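Side-chain contacts in regulatory protein MarR (Planctomyces limnophilus, PDB 3U2R), which probably acts as a DNA-binding transcription regulator of the MarR family, built round a winged helix-turn-helix domain: residues D137-H140 / E141-R144; K117-E120 / E121-Q125. All blocks are in the same frame, centred on the assembly; numbering follows the deposited sequence.

Interaction 1: residues D137-H140 / E141-R144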
loop_
_atom_site.group_PDB
_atom_site.type_symbol
_atom_site.label_atom_id
_atom_site.label_comp_id
_atom_site.label_asym_id
_atom_site.label_seq_id
_atom_site.Cartn_x
_atom_site.Cartn_y
_atom_site.Cartn_z
ATOM N N ASP A 137 -1.878 -6.221 -4.452
ATOM C CA ASP A 137 -2.703 -7.465 -4.320
ATOM C C ASP A 137 -3.324 -7.552 -2.883
ATOM O O ASP A 137 -4.505 -7.827 -2.715
ATOM C CB ASP A 137 -1.839 -8.709 -4.575
ATOM C CG ASP A 137 -1.279 -8.941 -6.003
ATOM O OD1 ASP A 137 -1.853 -8.387 -6.964
ATOM O OD2 ASP A 137 -0.261 -9.748 -6.157
ATOM N N GLU A 138 -2.512 -7.256 -1.864
ATOM C CA GLU A 138 -2.926 -7.289 -0.482
ATOM C C GLU A 138 -3.974 -6.219 -0.173
ATOM O O GLU A 138 -4.926 -6.463 0.575
ATOM C CB GLU A 138 -1.680 -7.116 0.420
ATOM C CG GLU A 138 -0.770 -8.337 0.299
ATOM C CD GLU A 138 0.704 -8.130 0.481
ATOM O OE1 GLU A 138 1.116 -7.096 1.049
ATOM O OE2 GLU A 138 1.456 -9.047 0.097
ATOM N N LEU A 139 -3.790 -5.044 -0.737
ATOM C CA LEU A 139 -4.763 -3.978 -0.564
ATOM C C LEU A 139 -6.099 -4.329 -1.261
ATOM O O LEU A 139 -7.158 -4.044 -0.689
ATOM C CB LEU A 139 -4.196 -2.624 -1.060
ATOM C CG LEU A 139 -3.414 -1.916 0.041
ATOM C CD1 LEU A 139 -2.486 -0.918 -0.519
ATOM C CD2 LEU A 139 -4.408 -1.221 0.984
ATOM N N HIS A 140 -6.067 -5.029 -2.392
ATOM C CA HIS A 140 -7.337 -5.473 -3.036
ATOM C C HIS A 140 -8.107 -6.406 -2.117
ATOM O O HIS A 140 -9.286 -6.235 -1.937
ATOM C CB HIS A 140 -7.099 -6.179 -4.361
ATOM C CG HIS A 140 -6.505 -5.264 -5.362
ATOM N ND1 HIS A 140 -5.587 -5.692 -6.328
ATOM C CD2 HIS A 140 -6.651 -3.931 -5.461
ATOM C CE1 HIS A 140 -5.261 -4.592 -6.996
ATOM N NE2 HIS A 140 -5.880 -3.520 -6.478
ATOM N N GLU A 141 -7.426 -7.329 -1.475
ATOM C CA GLU A 141 -8.067 -8.262 -0.557
ATOM C C GLU A 141 -8.540 -7.525 0.700
ATOM O O GLU A 141 -9.670 -7.754 1.126
ATOM C CB GLU A 141 -7.107 -9.441 -0.240
ATOM C CG GLU A 141 -7.738 -10.546 0.600
ATOM C CD GLU A 141 -8.879 -11.313 -0.031
ATOM O OE1 GLU A 141 -9.118 -11.200 -1.258
ATOM O OE2 GLU A 141 -9.592 -11.982 0.746
ATOM N N LEU A 142 -7.753 -6.547 1.210
ATOM C CA LEU A 142 -8.149 -5.773 2.387
ATOM C C LEU A 142 -9.416 -4.959 2.097
ATOM O O LEU A 142 -10.377 -5.032 2.872
ATOM C CB LEU A 142 -6.991 -4.910 2.820
ATOM C CG LEU A 142 -7.189 -3.891 3.938
ATOM C CD1 LEU A 142 -7.884 -4.464 5.167
ATOM C CD2 LEU A 142 -5.879 -3.395 4.374
ATOM N N ILE A 143 -9.450 -4.251 0.953
ATOM C CA ILE A 143 -10.654 -3.514 0.540
ATOM C C ILE A 143 -11.857 -4.489 0.479
ATOM O O ILE A 143 -12.909 -4.192 1.010
ATOM C CB ILE A 143 -10.433 -2.778 -0.823
ATOM C CG1 ILE A 143 -9.488 -1.597 -0.588
ATOM C CG2 ILE A 143 -11.796 -2.288 -1.476
ATOM C CD1 ILE A 143 -8.840 -1.073 -1.857
ATOM N N ARG A 144 -11.679 -5.670 -0.103
ATOM C CA ARG A 144 -12.766 -6.667 -0.210
ATOM C C ARG A 144 -13.258 -7.078 1.174
ATOM O O ARG A 144 -14.448 -7.068 1.425
ATOM C CB ARG A 144 -12.295 -7.896 -0.999
ATOM C CG ARG A 144 -13.460 -8.785 -1.431
ATOM C CD ARG A 144 -12.992 -10.037 -2.133
ATOM N NE ARG A 144 -12.342 -10.984 -1.212
ATOM C CZ ARG A 144 -12.964 -11.772 -0.324
ATOM N NH1 ARG A 144 -14.290 -11.742 -0.201
ATOM N NH2 ARG A 144 -12.264 -12.581 0.458
#
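Glu141 begins its side chain against the preceding turn: CB lies 3.7 Å from the carbonyl C of His140 and 3.8 Å from Glu138 O, while its backbone N donates to Asp137 O. CG stands opposite the backbone N (chi1 -174°), pointing the chain toward the following turn, and a bend at chi2 (65°) turns the carboxylate to Arg144, three residues on. There the two oxygens are held separately. OE1 takes the NE hydrogen of Arg144 at 3.2 Å in an almost straight bond (178°); NE approaches from above the carboxylate plane, although OE1 lies in the guanidinium plane. OE2 receives NH2 of Arg144 at 2.8 Å on its syn side, completing a side-on, two-nitrogen salt bridge. An alanine here removes both acceptors, and the Arg144 guanidinium would probably be freer to turn and left without its charge mate. Round the helix, Ile143 N bonds to Leu139 O at 2.8 Å, and Ile143 CG1 leans on the same oxygen at 3.4 Å. Leu139 CD2 and Leu142 CD2 meet at 4.3 Å on a buried apolar flank. The turn belongs to the distal part of helix 110-148, where the long helix runs beside helix 18-40: Asp137 forms a salt bridge with Arg30, and Glu138 packs on Gln23 and Thr27. Glu141 also packs on Leu131 of the second subunit, whereas Leu139 and Leu142 pack on their own counterparts in the fourth subunit, so this part of helix 110-148 is packed against helix 18-40 and against other copies of the protein.

Interaction 2: residues K117-E120 / E121-Q125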
loop_
_atom_site.group_PDB
_atom_site.type_symbol
_atom_site.label_atom_id
_atom_site.label_comp_id
_atom_site.label_asym_id
_atom_site.label_seq_id
_atom_site.Cartn_x
_atom_site.Cartn_y
_atom_site.Cartn_z
ATOM N N LYS A 117 27.060 -7.494 -12.972
ATOM C CA LYS A 117 27.042 -6.014 -12.902
ATOM C C LYS A 117 25.926 -5.457 -13.800
ATOM O O LYS A 117 25.228 -4.519 -13.391
ATOM C CB LYS A 117 28.400 -5.385 -13.273
ATOM C CG LYS A 117 29.472 -5.600 -12.213
ATOM C CD LYS A 117 30.743 -4.771 -12.430
ATOM C CE LYS A 117 31.978 -5.378 -11.751
ATOM N NZ LYS A 117 33.183 -4.492 -11.829
ATOM N N ASP A 118 25.714 -6.053 -14.998
ATOM C CA ASP A 118 24.621 -5.636 -15.889
ATOM C C ASP A 118 23.247 -5.967 -15.347
ATOM O O ASP A 118 22.260 -5.376 -15.789
ATOM C CB ASP A 118 24.736 -6.306 -17.253
ATOM C CG ASP A 118 25.931 -5.875 -18.056
ATOM O OD1 ASP A 118 26.557 -4.848 -17.687
ATOM O OD2 ASP A 118 26.266 -6.575 -19.030
ATOM N N LEU A 119 23.159 -6.920 -14.454
ATOM C CA LEU A 119 21.894 -7.321 -13.866
ATOM C C LEU A 119 21.533 -6.548 -12.605
ATOM O O LEU A 119 20.428 -6.736 -12.143
ATOM C CB LEU A 119 21.916 -8.817 -13.526
ATOM C CG LEU A 119 21.729 -9.725 -14.720
ATOM C CD1 LEU A 119 22.149 -11.137 -14.396
ATOM C CD2 LEU A 119 20.297 -9.736 -15.171
ATOM N N GLU A 120 22.439 -5.785 -12.007
ATOM C CA GLU A 120 22.153 -5.082 -10.754
ATOM C C GLU A 120 20.939 -4.187 -10.850
ATOM O O GLU A 120 20.061 -4.302 -10.004
ATOM C CB GLU A 120 23.372 -4.256 -10.300
ATOM C CG GLU A 120 24.409 -5.120 -9.583
ATOM C CD GLU A 120 25.727 -4.429 -9.289
ATOM O OE1 GLU A 120 25.746 -3.177 -9.233
ATOM O OE2 GLU A 120 26.745 -5.138 -9.122
ATOM N N GLU A 121 20.861 -3.350 -11.876
ATOM C CA GLU A 121 19.729 -2.416 -12.073
ATOM C C GLU A 121 18.407 -3.141 -12.456
ATOM O O GLU A 121 17.409 -2.958 -11.774
ATOM C CB GLU A 121 20.079 -1.367 -13.115
ATOM C CG GLU A 121 19.405 -0.029 -12.908
ATOM C CD GLU A 121 20.458 0.970 -12.455
ATOM O OE1 GLU A 121 21.022 0.766 -11.353
ATOM O OE2 GLU A 121 20.782 1.898 -13.234
ATOM N N PRO A 122 18.393 -4.011 -13.477
ATOM C CA PRO A 122 17.156 -4.766 -13.779
ATOM C C PRO A 122 16.587 -5.566 -12.594
ATOM O O PRO A 122 15.380 -5.612 -12.414
ATOM C CB PRO A 122 17.608 -5.739 -14.890
ATOM C CG PRO A 122 18.805 -5.165 -15.502
ATOM C CD PRO A 122 19.464 -4.292 -14.471
ATOM N N VAL A 123 17.449 -6.161 -11.772
ATOM C CA VAL A 123 17.034 -6.971 -10.614
ATOM C C VAL A 123 16.506 -6.075 -9.509
ATOM O O VAL A 123 15.458 -6.389 -8.939
ATOM C CB VAL A 123 18.189 -7.896 -10.142
ATOM C CG1 VAL A 123 17.894 -8.583 -8.803
ATOM C CG2 VAL A 123 18.425 -8.952 -11.204
ATOM N N ARG A 124 17.147 -4.911 -9.259
ATOM C CA ARG A 124 16.637 -4.010 -8.257
ATOM C C ARG A 124 15.238 -3.527 -8.698
ATOM O O ARG A 124 14.327 -3.511 -7.882
ATOM C CB ARG A 124 17.597 -2.815 -8.044
ATOM C CG ARG A 124 17.118 -1.837 -6.958
ATOM C CD ARG A 124 18.046 -0.665 -6.849
ATOM N NE ARG A 124 17.851 0.195 -8.018
ATOM C CZ ARG A 124 18.749 0.514 -8.952
ATOM N NH1 ARG A 124 20.011 0.079 -8.863
ATOM N NH2 ARG A 124 18.399 1.277 -9.975
ATOM N N GLN A 125 15.059 -3.217 -10.010
ATOM C CA GLN A 125 13.740 -2.801 -10.498
ATOM C C GLN A 125 12.745 -3.930 -10.390
ATOM O O GLN A 125 11.580 -3.699 -10.127
ATOM C CB GLN A 125 13.763 -2.299 -11.914
ATOM C CG GLN A 125 14.498 -0.978 -12.012
ATOM C CD GLN A 125 14.846 -0.517 -13.403
ATOM O OE1 GLN A 125 15.757 0.298 -13.552
ATOM N NE2 GLN A 125 14.114 -0.943 -14.447
HETATM O O HOH W 1 23.259 -2.681 -13.632
#
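Pro122 turns its ring back onto the previous turn, with CD 3.3 Å from Asp118 O and CG 3.5 Å from the same oxygen. A proline N carries no hydrogen, so the usual helical bond to Asp118 O cannot form, and the ring fills the place where an N-H would point. The helix kinks here, and the neighbouring N-H of Glu121 also misses the turn before it. A water mends that gap, donating to Lys117 O at 2.7 Å and accepting from Glu121 N at 3.0 Å. Regular bonding resumes with Val123 N to Leu119 O and Arg124 N to Glu120 O. Val123 sets one methyl directly beside the Leu119 carbonyl, CG2 to O 3.1 Å, and that methyl also reaches Leu119 CB at 4.2 Å. These two apolar side chains face the protein interior: both touch Tyr49 of helix 46-58, Leu119 also packs on Phe42 and Leu44, and Val123 on Phe39. Glu121 and Arg124 mark another flank. Arg124 starts with CG beside its own carbonyl carbon (chi1 -179°) and bends at chi3 (73°), which carries the edge of its guanidinium to the Glu121 carboxylate. NH1 donates to OE1 at 2.8 Å, approaching on the anti side and 29° out of the carboxylate plane, and NH2 lies 3.0 Å from the same oxygen. The chemistry is thus divided by side: apolar contacts hold the inner face, water replaces a backbone bond at the kink, and a salt bridge whose guanidinium end converges on one carboxylate oxygen links the residue before the proline to the second after it.

Both contacts lie on helix 110-148, interaction 2 first along the chain, with centres 29 Å apart and nearest atoms about 14 Å apart, so they do not touch. Each pairs a glutamate with an arginine three residues later: in 141-144 NE and NH2 take different carboxylate oxygens, whereas in 121-125 NH1 donates to OE1 and NH2 lies near it. Their settings differ: interaction 2, about 13 Å from the chain centre, joins the helix to helix 46-58 and the body of the domain, while interaction 1, about 28 Å from that centre, lies among subunits. This is consistent with MarR proteins, in which terminal helices form the dimer interface and carry the DNA-binding lobes.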